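Local coordinates for protein DNA gyrase, B subunit, truncated (Myxococcus xanthus, PDB 3CWV) that probably uses ATP to drive the breakage, passage and rejoining of double-stranded DNA, as a type II topoisomerase of the GyrB family, at residues Val26-Leu31 and Arg171-Arg176. Residues are numbered along the deposited sequence; the frame is centred on the assembly and turned at random.
Sequences VGEYGL and RARLSR
R173 and E28 form a salt bridge on the protein surface, with R173 NH2 donating to E28 OE1 at 2.9 Å. The N-H...O angle of 164° shows a nearly straight bond. OE1 lies in the guanidinium plane, at its edge, but NH2 meets the oxygen on its syn side and well out of the carboxylate plane; the two flat groups stand 82° apart. This is therefore a single-oxygen grip rather than a paired, coplanar one: NH1 stays 3.3 Å from OE1, and OE2 is 3.4 Å from NH2. CB of R173 points toward the other helix, and a bend at chi3 (60°) turns the guanidinium to the carboxylate. With an alanine at R173, the E28 carboxylate would probably lose this cationic mate, and the parts of H32 and Y36 on which the arginine rests would be uncovered. The bridge is a peripheral, solvent-side tie between the first turns of helices 28-47 and 171-184. Beneath it, L174 packs between H32 and V35 of helix 28-47 and residues V58 and F192 of strands 53-58 and 189-194, in the eight-stranded mixed sheet, consistent with the GHKL-type ATPase domain of GyrB proteins.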
ATOM      1  N   VAL A  26      15.225  -8.402 -13.463  1.00 23.26           N
ATOM      2  CA  VAL A  26      15.525  -7.211 -14.273  1.00 22.71           C
ATOM      3  C   VAL A  26      14.700  -7.118 -15.561  1.00 24.24           C
ATOM      4  O   VAL A  26      15.107  -6.455 -16.533  1.00 23.56           O
ATOM      5  CB  VAL A  26      17.060  -7.038 -14.560  1.00 21.86           C
ATOM      6  CG1 VAL A  26      17.846  -6.855 -13.254  1.00 21.50           C
ATOM      7  CG2 VAL A  26      17.627  -8.202 -15.411  1.00 24.36           C
ATOM      8  N   GLY A  27      13.529  -7.748 -15.538  1.00 22.93           N
ATOM      9  CA  GLY A  27      12.530  -7.590 -16.588  1.00 24.55           C
ATOM     10  C   GLY A  27      11.415  -6.643 -16.161  1.00 26.85           C
ATOM     11  O   GLY A  27      11.622  -5.731 -15.334  1.00 24.21           O
ATOM     12  N   GLU A  28      10.225  -6.863 -16.705  1.00 26.59           N
ATOM     13  CA  GLU A  28       9.099  -5.954 -16.457  1.00 29.78           C
ATOM     14  C   GLU A  28       8.597  -5.925 -14.985  1.00 29.69           C
ATOM     15  O   GLU A  28       8.183  -4.873 -14.480  1.00 28.32           O
ATOM     16  CB  GLU A  28       7.972  -6.226 -17.471  1.00 34.76           C
ATOM     17  CG  GLU A  28       6.846  -7.078 -16.985  1.00 43.09           C
ATOM     18  CD  GLU A  28       5.514  -6.506 -17.421  1.00 60.27           C
ATOM     19  OE1 GLU A  28       4.489  -7.200 -17.272  1.00 64.54           O
ATOM     20  OE2 GLU A  28       5.495  -5.348 -17.910  1.00 67.64           O
ATOM     21  N   TYR A  29       8.676  -7.050 -14.281  1.00 28.66           N
ATOM     22  CA  TYR A  29       8.301  -7.080 -12.850  1.00 31.12           C
ATOM     23  C   TYR A  29       9.232  -6.181 -12.000  1.00 28.05           C
ATOM     24  O   TYR A  29       8.760  -5.357 -11.215  1.00 27.68           O
ATOM     25  CB  TYR A  29       8.339  -8.540 -12.358  1.00 32.45           C
ATOM     26  CG  TYR A  29       8.189  -8.809 -10.861  1.00 40.03           C
ATOM     27  CD1 TYR A  29       6.956  -9.219 -10.327  1.00 42.87           C
ATOM     28  CD2 TYR A  29       9.292  -8.738  -9.997  1.00 39.20           C
ATOM     29  CE1 TYR A  29       6.816  -9.508  -8.961  1.00 47.99           C
ATOM     30  CE2 TYR A  29       9.160  -9.028  -8.639  1.00 46.35           C
ATOM     31  CZ  TYR A  29       7.929  -9.414  -8.130  1.00 46.22           C
ATOM     32  OH  TYR A  29       7.810  -9.683  -6.782  1.00 47.12           O
ATOM     33  N   GLY A  30      10.551  -6.361 -12.146  1.00 24.83           N
ATOM     34  CA  GLY A  30      11.503  -5.596 -11.347  1.00 27.18           C
ATOM     35  C   GLY A  30      11.456  -4.125 -11.672  1.00 26.04           C
ATOM     36  O   GLY A  30      11.587  -3.270 -10.778  1.00 24.42           O
ATOM     37  N   LEU A  31      11.281  -3.825 -12.961  1.00 22.61           N
ATOM     38  CA  LEU A  31      11.129  -2.441 -13.411  1.00 24.38           C
ATOM     39  C   LEU A  31       9.985  -1.766 -12.684  1.00 24.52           C
ATOM     40  O   LEU A  31      10.140  -0.656 -12.202  1.00 21.91           O
ATOM     41  CB  LEU A  31      10.821  -2.376 -14.917  1.00 24.18           C
ATOM     42  CG  LEU A  31      10.620  -0.962 -15.458  1.00 25.73           C
ATOM     43  CD1 LEU A  31      11.956  -0.192 -15.505  1.00 30.19           C
ATOM     44  CD2 LEU A  31       9.919  -0.977 -16.849  1.00 28.07           C
ATOM     45  N   ARG A 171       1.193   2.114 -17.687  1.00 32.83           N
ATOM     46  CA  ARG A 171       0.452   3.188 -17.004  1.00 35.15           C
ATOM     47  C   ARG A 171      -0.779   2.708 -16.244  1.00 34.81           C
ATOM     48  O   ARG A 171      -1.076   3.199 -15.139  1.00 32.91           O
ATOM     49  CB  ARG A 171       0.010   4.278 -17.979  1.00 36.46           C
ATOM     50  CG  ARG A 171       0.879   5.491 -18.012  1.00 41.44           C
ATOM     51  CD  ARG A 171       2.145   5.202 -18.735  1.00 50.87           C
ATOM     52  NE  ARG A 171       2.641   6.389 -19.422  1.00 60.52           N
ATOM     53  CZ  ARG A 171       3.760   6.417 -20.140  1.00 62.72           C
ATOM     54  NH1 ARG A 171       4.143   7.546 -20.729  1.00 62.25           N
ATOM     55  NH2 ARG A 171       4.495   5.313 -20.267  1.00 59.03           N
ATOM     56  N   ALA A 172      -1.496   1.758 -16.842  1.00 34.47           N
ATOM     57  CA  ALA A 172      -2.704   1.205 -16.225  1.00 32.70           C
ATOM     58  C   ALA A 172      -2.430   0.518 -14.898  1.00 31.00           C
ATOM     59  O   ALA A 172      -3.198   0.684 -13.932  1.00 29.23           O
ATOM     60  CB  ALA A 172      -3.412   0.225 -17.193  1.00 34.23           C
ATOM     61  N   ARG A 173      -1.376  -0.296 -14.827  1.00 29.71           N
ATOM     62  CA  ARG A 173      -1.098  -0.965 -13.549  1.00 29.76           C
ATOM     63  C   ARG A 173      -0.563  -0.007 -12.467  1.00 28.94           C
ATOM     64  O   ARG A 173      -0.864  -0.176 -11.293  1.00 29.66           O
ATOM     65  CB  ARG A 173      -0.206  -2.205 -13.727  1.00 31.52           C
ATOM     66  CG  ARG A 173       1.238  -2.020 -13.458  1.00 34.93           C
ATOM     67  CD  ARG A 173       1.947  -3.357 -13.511  1.00 38.51           C
ATOM     68  NE  ARG A 173       1.793  -3.966 -14.828  1.00 46.04           N
ATOM     69  CZ  ARG A 173       2.629  -4.864 -15.345  1.00 46.84           C
ATOM     70  NH1 ARG A 173       3.673  -5.291 -14.643  1.00 43.19           N
ATOM     71  NH2 ARG A 173       2.418  -5.330 -16.569  1.00 46.55           N
ATOM     72  N   LEU A 174       0.209   0.997 -12.869  1.00 27.14           N
ATOM     73  CA  LEU A 174       0.630   2.062 -11.952  1.00 29.18           C
ATOM     74  C   LEU A 174      -0.565   2.865 -11.410  1.00 29.42           C
ATOM     75  O   LEU A 174      -0.638   3.103 -10.194  1.00 31.85           O
ATOM     76  CB  LEU A 174       1.695   2.974 -12.590  1.00 25.44           C
ATOM     77  CG  LEU A 174       3.042   2.325 -12.971  1.00 27.97           C
ATOM     78  CD1 LEU A 174       3.972   3.419 -13.432  1.00 26.86           C
ATOM     79  CD2 LEU A 174       3.669   1.494 -11.806  1.00 28.61           C
ATOM     80  N   SER A 175      -1.512   3.257 -12.276  1.00 31.07           N
ATOM     81  CA  SER A 175      -2.755   3.922 -11.816  1.00 30.59           C
ATOM     82  C   SER A 175      -3.555   3.057 -10.868  1.00 30.73           C
ATOM     83  O   SER A 175      -4.060   3.555  -9.860  1.00 29.27           O
ATOM     84  CB  SER A 175      -3.692   4.359 -12.964  1.00 32.53           C
ATOM     85  OG  SER A 175      -2.957   4.840 -14.059  1.00 42.98           O
ATOM     86  N   ARG A 176      -3.685   1.765 -11.174  1.00 30.68           N
ATOM     87  CA  ARG A 176      -4.352   0.846 -10.248  1.00 31.35           C
ATOM     88  C   ARG A 176      -3.678   0.790  -8.876  1.00 29.31           C
ATOM     89  O   ARG A 176      -4.359   0.716  -7.871  1.00 30.64           O
ATOM     90  CB  ARG A 176      -4.465  -0.566 -10.828  1.00 33.70           C
ATOM     91  CG  ARG A 176      -5.620  -0.735 -11.816  1.00 41.11           C
ATOM     92  CD  ARG A 176      -5.853  -2.195 -12.154  1.00 46.20           C
ATOM     93  NE  ARG A 176      -4.719  -2.764 -12.882  1.00 49.89           N
ATOM     94  CZ  ARG A 176      -4.550  -2.665 -14.199  1.00 51.72           C
ATOM     95  NH1 ARG A 176      -5.439  -2.017 -14.936  1.00 55.65           N
ATOM     96  NH2 ARG A 176      -3.488  -3.211 -14.775  1.00 53.20           N
TER